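PDB 2FCK: ribosomal-protein-serine acetyltransferase, putative from Vibrio cholerae O1 biovar eltor, which is of unknown function but belongs to the GNAT family and may acetylate the N-terminal serine or alanine of proteins, ribosomal ones perhaps among them. Local coordinates for residues L19-R33 / F49-R62. Sequence-based numbering, arbitrary orientation.
Sequences LITADEAEELVQCIR and FSQQEAEQFIQATR. With NO3 (nitrate ion), chain H.
In the GNAT fold of this protein, the two helices that follow the first strands, 25-33 and 51-62, pack on each other where Ala25 meets Ala54. Their axes come within 8.5 Å at a crossing angle of 110°, a close approach permitted by the two small residues. Ala25 acts as a knob in a hole formed by Gln51, Ala54, Glu55 and Ile58; its CB lies 3.6 Å from CG of Glu55, so the aliphatic part of that acid lines the hole. Ile58 fills the wedge between helix 25-33 and the loop leading into it: CD1 reaches CA of Ala25, while CG2 lies 3.4 Å from O of Ile20. With chi1 of Ile58 at -70°, CG1 lies beside the backbone N and CG2 is anti to it, which turns CG2 to that oxygen. Toward the sheet, CD2 of Leu28 touches CD2 of the Phe57 ring at 3.7 Å and also packs on CG1 of Ile58; Ile20 and Leu28 both continue onto Leu83 of strand 83-93, which places this side against the sheet. Near the start of helix 51-62, CE2 of Phe49 meets CG2 of Val29 at 3.6 Å, and CB of Ile32 also lies near CE2, both approaching obliquely; Trp44 packs against both Phe49 and Phe57. The Arg33 chain bends at chi2 (88°), bringing its guanidinium over O of Phe49, which stands 3.4 Å above the plane near its centre, a carbonyl-over-face contact without a hydrogen bond. No direct hydrogen bond joins the segments. Instead, one water donates both to O of Ile20 and to O of Ile58, at 2.8 and 2.9 Å, bridging the loop to the second helix. Farther along, Arg62 grips a nitrate ion, probably from the crystallisation liquor, through NE to O1 and NH2 to O3.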
ATOM      1  N   LEU A  19      -5.652 -19.378 -11.409  1.00 40.16           N
ATOM      2  CA  LEU A  19      -6.297 -18.446 -12.316  1.00 39.94           C
ATOM      3  C   LEU A  19      -7.582 -19.068 -12.817  1.00 40.73           C
ATOM      4  O   LEU A  19      -7.589 -20.222 -13.316  1.00 40.38           O
ATOM      5  CB  LEU A  19      -5.435 -18.213 -13.551  1.00 40.13           C
ATOM      6  CG  LEU A  19      -4.544 -17.014 -13.409  1.00 39.71           C
ATOM      7  CD1 LEU A  19      -3.659 -16.948 -14.666  1.00 39.05           C
ATOM      8  CD2 LEU A  19      -5.293 -15.672 -13.193  1.00 41.72           C
ATOM      9  N   ILE A  20      -8.643 -18.273 -12.773  1.00 39.77           N
ATOM     10  CA  ILE A  20      -9.860 -18.616 -13.527  1.00 38.59           C
ATOM     11  C   ILE A  20      -9.586 -18.405 -15.024  1.00 37.82           C
ATOM     12  O   ILE A  20      -9.012 -17.376 -15.422  1.00 38.79           O
ATOM     13  CB  ILE A  20     -11.041 -17.734 -13.069  1.00 38.17           C
ATOM     14  CG1 ILE A  20     -11.280 -17.896 -11.545  1.00 35.94           C
ATOM     15  CG2 ILE A  20     -12.296 -18.058 -13.894  1.00 37.36           C
ATOM     16  CD1 ILE A  20     -12.356 -16.929 -11.018  1.00 38.73           C
ATOM     17  N   THR A  21      -9.964 -19.379 -15.872  1.00 37.89           N
ATOM     18  CA  THR A  21      -9.705 -19.249 -17.303  1.00 38.76           C
ATOM     19  C   THR A  21     -10.896 -18.663 -18.070  1.00 39.14           C
ATOM     20  O   THR A  21     -12.029 -18.639 -17.569  1.00 37.74           O
ATOM     21  CB  THR A  21      -9.357 -20.608 -17.933  1.00 39.11           C
ATOM     22  OG1 THR A  21     -10.534 -21.408 -17.939  1.00 41.66           O
ATOM     23  CG2 THR A  21      -8.307 -21.319 -17.135  1.00 38.99           C
ATOM     24  N   ALA A  22     -10.626 -18.200 -19.296  1.00 39.75           N
ATOM     25  CA  ALA A  22     -11.641 -17.640 -20.180  1.00 40.96           C
ATOM     26  C   ALA A  22     -12.809 -18.613 -20.373  1.00 41.73           C
ATOM     27  O   ALA A  22     -13.965 -18.201 -20.394  1.00 43.68           O
ATOM     28  CB  ALA A  22     -11.032 -17.294 -21.556  1.00 39.72           C
ATOM     29  N   ASP A  23     -12.515 -19.899 -20.478  1.00 41.02           N
ATOM     30  CA  ASP A  23     -13.562 -20.872 -20.640  1.00 41.85           C
ATOM     31  C   ASP A  23     -14.451 -21.075 -19.409  1.00 40.31           C
ATOM     32  O   ASP A  23     -15.365 -21.889 -19.471  1.00 40.76           O
ATOM     33  CB  ASP A  23     -12.966 -22.213 -21.055  1.00 42.71           C
ATOM     34  CG  ASP A  23     -12.388 -22.187 -22.462  1.00 47.54           C
ATOM     35  OD1 ASP A  23     -12.864 -21.411 -23.338  1.00 52.91           O
ATOM     36  OD2 ASP A  23     -11.447 -22.971 -22.703  1.00 51.86           O
ATOM     37  N   GLU A  24     -14.183 -20.365 -18.312  1.00 38.48           N
ATOM     38  CA  GLU A  24     -14.906 -20.580 -17.030  1.00 39.03           C
ATOM     39  C   GLU A  24     -15.830 -19.411 -16.645  1.00 39.29           C
ATOM     40  O   GLU A  24     -16.256 -19.272 -15.492  1.00 39.91           O
ATOM     41  CB  GLU A  24     -13.917 -20.897 -15.911  1.00 38.00           C
ATOM     42  CG  GLU A  24     -13.183 -22.195 -16.168  1.00 40.91           C
ATOM     43  CD  GLU A  24     -12.107 -22.512 -15.150  1.00 43.16           C
ATOM     44  OE1 GLU A  24     -11.353 -21.623 -14.719  1.00 39.76           O
ATOM     45  OE2 GLU A  24     -11.993 -23.696 -14.783  1.00 47.84           O
ATOM     46  N   ALA A  25     -16.178 -18.606 -17.638  1.00 41.10           N
ATOM     47  CA  ALA A  25     -17.058 -17.459 -17.414  1.00 41.62           C
ATOM     48  C   ALA A  25     -18.418 -17.886 -16.854  1.00 42.35           C
ATOM     49  O   ALA A  25     -18.936 -17.251 -15.924  1.00 43.13           O
ATOM     50  CB  ALA A  25     -17.246 -16.689 -18.693  1.00 41.29           C
ATOM     51  N   GLU A  26     -18.963 -18.959 -17.421  1.00 43.31           N
ATOM     52  CA  GLU A  26     -20.210 -19.558 -16.965  1.00 44.91           C
ATOM     53  C   GLU A  26     -20.155 -19.928 -15.475  1.00 43.76           C
ATOM     54  O   GLU A  26     -21.111 -19.651 -14.735  1.00 44.41           O
ATOM     55  CB  GLU A  26     -20.580 -20.744 -17.866  1.00 44.81           C
ATOM     56  CG  GLU A  26     -21.424 -21.853 -17.246  1.00 47.39           C
ATOM     57  CD  GLU A  26     -21.912 -22.876 -18.289  1.00 48.69           C
ATOM     58  OE1 GLU A  26     -21.636 -24.088 -18.108  1.00 52.93           O
ATOM     59  OE2 GLU A  26     -22.548 -22.449 -19.287  1.00 52.72           O
ATOM     60  N   GLU A  27     -19.046 -20.549 -15.062  0.50 42.46           N
ATOM     61  CA  GLU A  27     -18.802 -20.944 -13.684  0.50 41.86           C
ATOM     62  C   GLU A  27     -18.750 -19.736 -12.733  0.50 40.85           C
ATOM     63  O   GLU A  27     -19.224 -19.794 -11.598  0.50 39.63           O
ATOM     64  CB  GLU A  27     -17.496 -21.737 -13.590  0.50 42.16           C
ATOM     65  CG  GLU A  27     -17.598 -23.173 -14.128  0.50 44.33           C
ATOM     66  CD  GLU A  27     -17.399 -23.317 -15.646  0.50 45.16           C
ATOM     67  OE1 GLU A  27     -17.637 -22.357 -16.423  0.50 45.30           O
ATOM     68  OE2 GLU A  27     -17.014 -24.430 -16.063  0.50 46.62           O
ATOM     69  N   LEU A  28     -18.175 -18.637 -13.210  1.00 39.65           N
ATOM     70  CA  LEU A  28     -18.100 -17.416 -12.403  1.00 39.25           C
ATOM     71  C   LEU A  28     -19.494 -16.774 -12.276  1.00 39.36           C
ATOM     72  O   LEU A  28     -19.870 -16.277 -11.214  1.00 39.95           O
ATOM     73  CB  LEU A  28     -17.100 -16.440 -13.025  1.00 36.89           C
ATOM     74  CG  LEU A  28     -16.976 -15.086 -12.298  1.00 37.13           C
ATOM     75  CD1 LEU A  28     -16.589 -15.276 -10.839  1.00 36.00           C
ATOM     76  CD2 LEU A  28     -15.974 -14.162 -13.011  1.00 39.28           C
ATOM     77  N   VAL A  29     -20.238 -16.767 -13.377  1.00 40.70           N
ATOM     78  CA  VAL A  29     -21.625 -16.288 -13.369  1.00 42.31           C
ATOM     79  C   VAL A  29     -22.486 -17.092 -12.379  1.00 41.78           C
ATOM     80  O   VAL A  29     -23.151 -16.478 -11.531  1.00 42.29           O
ATOM     81  CB  VAL A  29     -22.240 -16.306 -14.789  1.00 42.90           C
ATOM     82  CG1 VAL A  29     -23.765 -16.282 -14.734  1.00 44.22           C
ATOM     83  CG2 VAL A  29     -21.717 -15.128 -15.567  1.00 43.48           C
ATOM     84  N   GLN A  30     -22.428 -18.424 -12.444  1.00 40.85           N
ATOM     85  CA  GLN A  30     -23.113 -19.301 -11.477  1.00 40.18           C
ATOM     86  C   GLN A  30     -22.761 -18.925 -10.041  1.00 38.50           C
ATOM     87  O   GLN A  30     -23.649 -18.857  -9.193  1.00 36.28           O
ATOM     88  CB  GLN A  30     -22.836 -20.800 -11.688  1.00 39.84           C
ATOM     89  CG  GLN A  30     -23.316 -21.729 -10.501  1.00 41.87           C
ATOM     90  CD  GLN A  30     -23.168 -23.241 -10.726  1.00 42.46           C
ATOM     91  OE1 GLN A  30     -23.414 -23.724 -11.818  1.00 46.23           O
ATOM     92  NE2 GLN A  30     -22.794 -23.991  -9.670  1.00 44.73           N
ATOM     93  N   CYS A  31     -21.481 -18.680  -9.777  0.50 37.16           N
ATOM     94  CA  CYS A  31     -21.038 -18.428  -8.415  0.50 36.90           C
ATOM     95  C   CYS A  31     -21.710 -17.177  -7.825  0.50 37.00           C
ATOM     96  O   CYS A  31     -22.084 -17.163  -6.648  0.50 36.83           O
ATOM     97  CB  CYS A  31     -19.515 -18.335  -8.346  0.50 37.44           C
ATOM     98  SG  CYS A  31     -18.849 -18.182  -6.687  0.50 36.67           S
ATOM     99  N   ILE A  32     -21.881 -16.144  -8.652  1.00 37.12           N
ATOM    100  CA  ILE A  32     -22.523 -14.919  -8.213  1.00 37.54           C
ATOM    101  C   ILE A  32     -24.031 -15.102  -8.193  1.00 35.66           C
ATOM    102  O   ILE A  32     -24.703 -14.660  -7.246  1.00 35.40           O
ATOM    103  CB  ILE A  32     -22.125 -13.758  -9.142  1.00 37.64           C
ATOM    104  CG1 ILE A  32     -20.618 -13.511  -9.009  1.00 41.17           C
ATOM    105  CG2 ILE A  32     -22.977 -12.492  -8.844  1.00 40.43           C
ATOM    106  CD1 ILE A  32     -20.197 -13.057  -7.622  1.00 44.90           C
ATOM    107  N   ARG A  33     -24.566 -15.749  -9.235  1.00 32.45           N
ATOM    108  CA  ARG A  33     -26.006 -15.862  -9.367  1.00 32.73           C
ATOM    109  C   ARG A  33     -26.575 -16.653  -8.204  1.00 31.26           C
ATOM    110  O   ARG A  33     -27.751 -16.467  -7.864  1.00 31.88           O
ATOM    111  CB  ARG A  33     -26.410 -16.527 -10.661  1.00 32.86           C
ATOM    112  CG  ARG A  33     -27.174 -15.651 -11.620  1.00 38.62           C
ATOM    113  CD  ARG A  33     -26.277 -14.913 -12.504  1.00 46.02           C
ATOM    114  NE  ARG A  33     -27.029 -14.288 -13.594  1.00 48.46           N
ATOM    115  CZ  ARG A  33     -27.333 -12.986 -13.668  1.00 51.30           C
ATOM    116  NH1 ARG A  33     -26.990 -12.138 -12.703  1.00 48.99           N
ATOM    117  NH2 ARG A  33     -28.011 -12.536 -14.721  1.00 51.02           N
ATOM    118  N   PHE A  49     -25.756  -8.999 -14.374  1.00 63.84           N
ATOM    119  CA  PHE A  49     -24.375  -9.475 -14.457  1.00 63.60           C
ATOM    120  C   PHE A  49     -24.197 -10.488 -15.583  1.00 63.50           C
ATOM    121  O   PHE A  49     -24.644 -11.641 -15.493  1.00 63.72           O
ATOM    122  CB  PHE A  49     -23.916 -10.073 -13.132  1.00 63.59           C
ATOM    123  CG  PHE A  49     -22.582 -10.761 -13.211  1.00 63.59           C
ATOM    124  CD1 PHE A  49     -21.441 -10.058 -13.601  1.00 62.51           C
ATOM    125  CD2 PHE A  49     -22.462 -12.109 -12.891  1.00 63.28           C
ATOM    126  CE1 PHE A  49     -20.198 -10.675 -13.679  1.00 61.58           C
ATOM    127  CE2 PHE A  49     -21.217 -12.743 -12.960  1.00 64.30           C
ATOM    128  CZ  PHE A  49     -20.081 -12.016 -13.361  1.00 62.60           C
ATOM    129  N   SER A  50     -23.533 -10.040 -16.641  1.00 63.01           N
ATOM    130  CA  SER A  50     -23.458 -10.798 -17.889  1.00 62.14           C
ATOM    131  C   SER A  50     -22.293 -11.784 -17.896  1.00 61.14           C
ATOM    132  O   SER A  50     -21.276 -11.546 -17.255  1.00 61.13           O
ATOM    133  CB  SER A  50     -23.323  -9.819 -19.066  1.00 62.06           C
ATOM    134  OG  SER A  50     -22.501  -8.705 -18.713  1.00 62.41           O
ATOM    135  N   GLN A  51     -22.435 -12.878 -18.642  1.00 60.52           N
ATOM    136  CA  GLN A  51     -21.291 -13.720 -18.963  1.00 59.51           C
ATOM    137  C   GLN A  51     -20.180 -12.937 -19.669  1.00 58.56           C
ATOM    138  O   GLN A  51     -19.002 -13.230 -19.475  1.00 57.79           O
ATOM    139  CB  GLN A  51     -21.707 -14.929 -19.789  1.00 59.84           C
ATOM    140  CG  GLN A  51     -20.522 -15.644 -20.429  1.00 61.83           C
ATOM    141  CD  GLN A  51     -20.858 -17.027 -20.915  1.00 63.75           C
ATOM    142  OE1 GLN A  51     -21.269 -17.888 -20.134  1.00 65.59           O
ATOM    143  NE2 GLN A  51     -20.667 -17.264 -22.212  1.00 64.95           N
ATOM    144  N   GLN A  52     -20.545 -11.936 -20.474  1.00 57.68           N
ATOM    145  CA  GLN A  52     -19.545 -11.063 -21.089  1.00 57.00           C
ATOM    146  C   GLN A  52     -18.826 -10.191 -20.060  1.00 55.71           C
ATOM    147  O   GLN A  52     -17.628  -9.922 -20.182  1.00 55.12           O
ATOM    148  CB  GLN A  52     -20.155 -10.208 -22.208  1.00 57.09           C
ATOM    149  CG  GLN A  52     -19.114  -9.754 -23.218  1.00 58.43           C
ATOM    150  CD  GLN A  52     -19.693  -8.908 -24.341  1.00 58.96           C
ATOM    151  OE1 GLN A  52     -20.357  -7.891 -24.098  1.00 61.93           O
ATOM    152  NE2 GLN A  52     -19.426  -9.314 -25.584  1.00 59.98           N
ATOM    153  N   GLU A  53     -19.561  -9.748 -19.045  1.00 54.91           N
ATOM    154  CA  GLU A  53     -18.954  -9.101 -17.882  1.00 54.38           C
ATOM    155  C   GLU A  53     -18.025 -10.055 -17.114  1.00 52.59           C
ATOM    156  O   GLU A  53     -16.940  -9.661 -16.703  1.00 52.57           O
ATOM    157  CB  GLU A  53     -20.020  -8.518 -16.956  1.00 54.87           C
ATOM    158  CG  GLU A  53     -20.088  -6.993 -16.992  1.00 57.69           C
ATOM    159  CD  GLU A  53     -18.821  -6.331 -16.411  1.00 62.16           C
ATOM    160  OE1 GLU A  53     -18.642  -5.096 -16.605  1.00 64.07           O
ATOM    161  OE2 GLU A  53     -17.999  -7.043 -15.770  1.00 65.05           O
ATOM    162  N   ALA A  54     -18.448 -11.308 -16.974  1.00 51.45           N
ATOM    163  CA  ALA A  54     -17.614 -12.357 -16.361  1.00 49.83           C
ATOM    164  C   ALA A  54     -16.314 -12.545 -17.178  1.00 48.38           C
ATOM    165  O   ALA A  54     -15.211 -12.507 -16.626  1.00 47.62           O
ATOM    166  CB  ALA A  54     -18.396 -13.670 -16.258  1.00 49.93           C
ATOM    167  N   GLU A  55     -16.459 -12.722 -18.486  1.00 47.54           N
ATOM    168  CA  GLU A  55     -15.305 -12.821 -19.384  1.00 46.61           C
ATOM    169  C   GLU A  55     -14.353 -11.635 -19.202  1.00 45.42           C
ATOM    170  O   GLU A  55     -13.154 -11.832 -19.058  1.00 44.66           O
ATOM    171  CB  GLU A  55     -15.739 -12.945 -20.844  1.00 46.86           C
ATOM    172  CG  GLU A  55     -16.299 -14.286 -21.207  1.00 49.41           C
ATOM    173  CD  GLU A  55     -16.900 -14.331 -22.589  1.00 51.94           C
ATOM    174  OE1 GLU A  55     -16.825 -13.316 -23.334  1.00 52.38           O
ATOM    175  OE2 GLU A  55     -17.442 -15.406 -22.941  1.00 53.15           O
ATOM    176  N   GLN A  56     -14.878 -10.408 -19.192  1.00 45.65           N
ATOM    177  CA  GLN A  56     -14.043  -9.204 -19.058  1.00 45.71           C
ATOM    178  C   GLN A  56     -13.222  -9.176 -17.745  1.00 44.14           C
ATOM    179  O   GLN A  56     -12.021  -8.831 -17.705  1.00 43.17           O
ATOM    180  CB  GLN A  56     -14.927  -7.956 -19.222  1.00 46.33           C
ATOM    181  CG  GLN A  56     -14.489  -6.732 -18.405  1.00 49.54           C
ATOM    182  CD  GLN A  56     -15.010  -5.407 -18.953  1.00 50.83           C
ATOM    183  OE1 GLN A  56     -15.464  -5.323 -20.107  1.00 55.86           O
ATOM    184  NE2 GLN A  56     -14.919  -4.355 -18.135  1.00 54.76           N
ATOM    185  N   PHE A  57     -13.898  -9.546 -16.674  1.00 43.04           N
ATOM    186  CA  PHE A  57     -13.265  -9.651 -15.362  1.00 42.43           C
ATOM    187  C   PHE A  57     -12.161 -10.704 -15.328  1.00 41.09           C
ATOM    188  O   PHE A  57     -11.097 -10.466 -14.780  1.00 41.32           O
ATOM    189  CB  PHE A  57     -14.298  -9.969 -14.292  1.00 42.77           C
ATOM    190  CG  PHE A  57     -13.682 -10.196 -12.932  1.00 42.85           C
ATOM    191  CD1 PHE A  57     -13.221  -9.125 -12.156  1.00 44.69           C
ATOM    192  CD2 PHE A  57     -13.487 -11.483 -12.469  1.00 42.66           C
ATOM    193  CE1 PHE A  57     -12.612  -9.354 -10.910  1.00 46.43           C
ATOM    194  CE2 PHE A  57     -12.902 -11.710 -11.240  1.00 47.16           C
ATOM    195  CZ  PHE A  57     -12.458 -10.651 -10.455  1.00 44.26           C
ATOM    196  N   ILE A  58     -12.439 -11.877 -15.906  1.00 40.02           N
ATOM    197  CA  ILE A  58     -11.443 -12.926 -16.006  1.00 39.52           C
ATOM    198  C   ILE A  58     -10.187 -12.452 -16.776  1.00 40.42           C
ATOM    199  O   ILE A  58      -9.057 -12.633 -16.283  1.00 38.88           O
ATOM    200  CB  ILE A  58     -12.090 -14.188 -16.633  1.00 38.79           C
ATOM    201  CG1 ILE A  58     -13.087 -14.818 -15.620  1.00 38.16           C
ATOM    202  CG2 ILE A  58     -11.037 -15.204 -17.121  1.00 42.27           C
ATOM    203  CD1 ILE A  58     -14.032 -15.835 -16.278  1.00 40.95           C
ATOM    204  N   GLN A  59     -10.403 -11.813 -17.932  1.00 41.16           N
ATOM    205  CA  GLN A  59      -9.271 -11.308 -18.772  1.00 43.79           C
ATOM    206  C   GLN A  59      -8.396 -10.269 -18.006  1.00 42.88           C
ATOM    207  O   GLN A  59      -7.147 -10.326 -18.049  1.00 42.14           O
ATOM    208  CB  GLN A  59      -9.680 -10.841 -20.209  1.00 44.29           C
ATOM    209  CG  GLN A  59     -11.183 -10.689 -20.512  1.00 47.81           C
ATOM    210  CD  GLN A  59     -11.533  -9.955 -21.823  1.00 48.57           C
ATOM    211  OE1 GLN A  59     -11.136  -8.787 -22.049  1.00 55.08           O
ATOM    212  NE2 GLN A  59     -12.304 -10.636 -22.698  1.00 52.27           N
ATOM    213  N   ALA A  60      -9.063  -9.387 -17.260  1.00 42.35           N
ATOM    214  CA  ALA A  60      -8.400  -8.374 -16.433  1.00 42.95           C
ATOM    215  C   ALA A  60      -7.541  -8.974 -15.298  1.00 42.31           C
ATOM    216  O   ALA A  60      -6.399  -8.555 -15.036  1.00 42.46           O
ATOM    217  CB  ALA A  60      -9.432  -7.484 -15.859  1.00 43.15           C
ATOM    218  N   THR A  61      -8.080  -9.996 -14.653  1.00 40.68           N
ATOM    219  CA  THR A  61      -7.382 -10.636 -13.579  1.00 40.28           C
ATOM    220  C   THR A  61      -6.131 -11.361 -14.085  1.00 40.67           C
ATOM    221  O   THR A  61      -5.068 -11.348 -13.446  1.00 40.86           O
ATOM    222  CB  THR A  61      -8.377 -11.645 -12.902  1.00 40.06           C
ATOM    223  OG1 THR A  61      -9.516 -10.907 -12.401  1.00 41.51           O
ATOM    224  CG2 THR A  61      -7.730 -12.361 -11.758  1.00 38.90           C
ATOM    225  N   ARG A  62      -6.253 -11.986 -15.246  1.00 40.47           N
ATOM    226  CA  ARG A  62      -5.105 -12.652 -15.834  1.00 39.47           C
ATOM    227  C   ARG A  62      -3.977 -11.664 -16.128  1.00 41.25           C
ATOM    228  O   ARG A  62      -2.796 -11.957 -15.878  1.00 40.82           O
ATOM    229  CB  ARG A  62      -5.509 -13.422 -17.103  1.00 39.70           C
ATOM    230  CG  ARG A  62      -4.292 -14.063 -17.748  1.00 38.48           C
ATOM    231  CD  ARG A  62      -4.501 -14.471 -19.193  1.00 39.38           C
ATOM    232  NE  ARG A  62      -3.214 -14.938 -19.741  1.00 40.92           N
ATOM    233  CZ  ARG A  62      -2.316 -14.182 -20.382  1.00 41.54           C
ATOM    234  NH1 ARG A  62      -2.538 -12.893 -20.685  1.00 36.06           N
ATOM    235  NH2 ARG A  62      -1.188 -14.737 -20.780  1.00 42.24           N
TER
HETATM  236  N   NO3 H 307      -2.108 -18.296 -19.712  1.00 40.75           N
HETATM  237  O1  NO3 H 307      -3.408 -17.759 -19.764  1.00 41.30           O
HETATM  238  O2  NO3 H 307      -1.893 -19.651 -19.379  1.00 40.68           O
HETATM  239  O3  NO3 H 307      -1.011 -17.481 -20.000  1.00 38.95           O
HETATM  240  O   HOH W   1      -8.634 -14.785 -14.317  1.00 19.92           O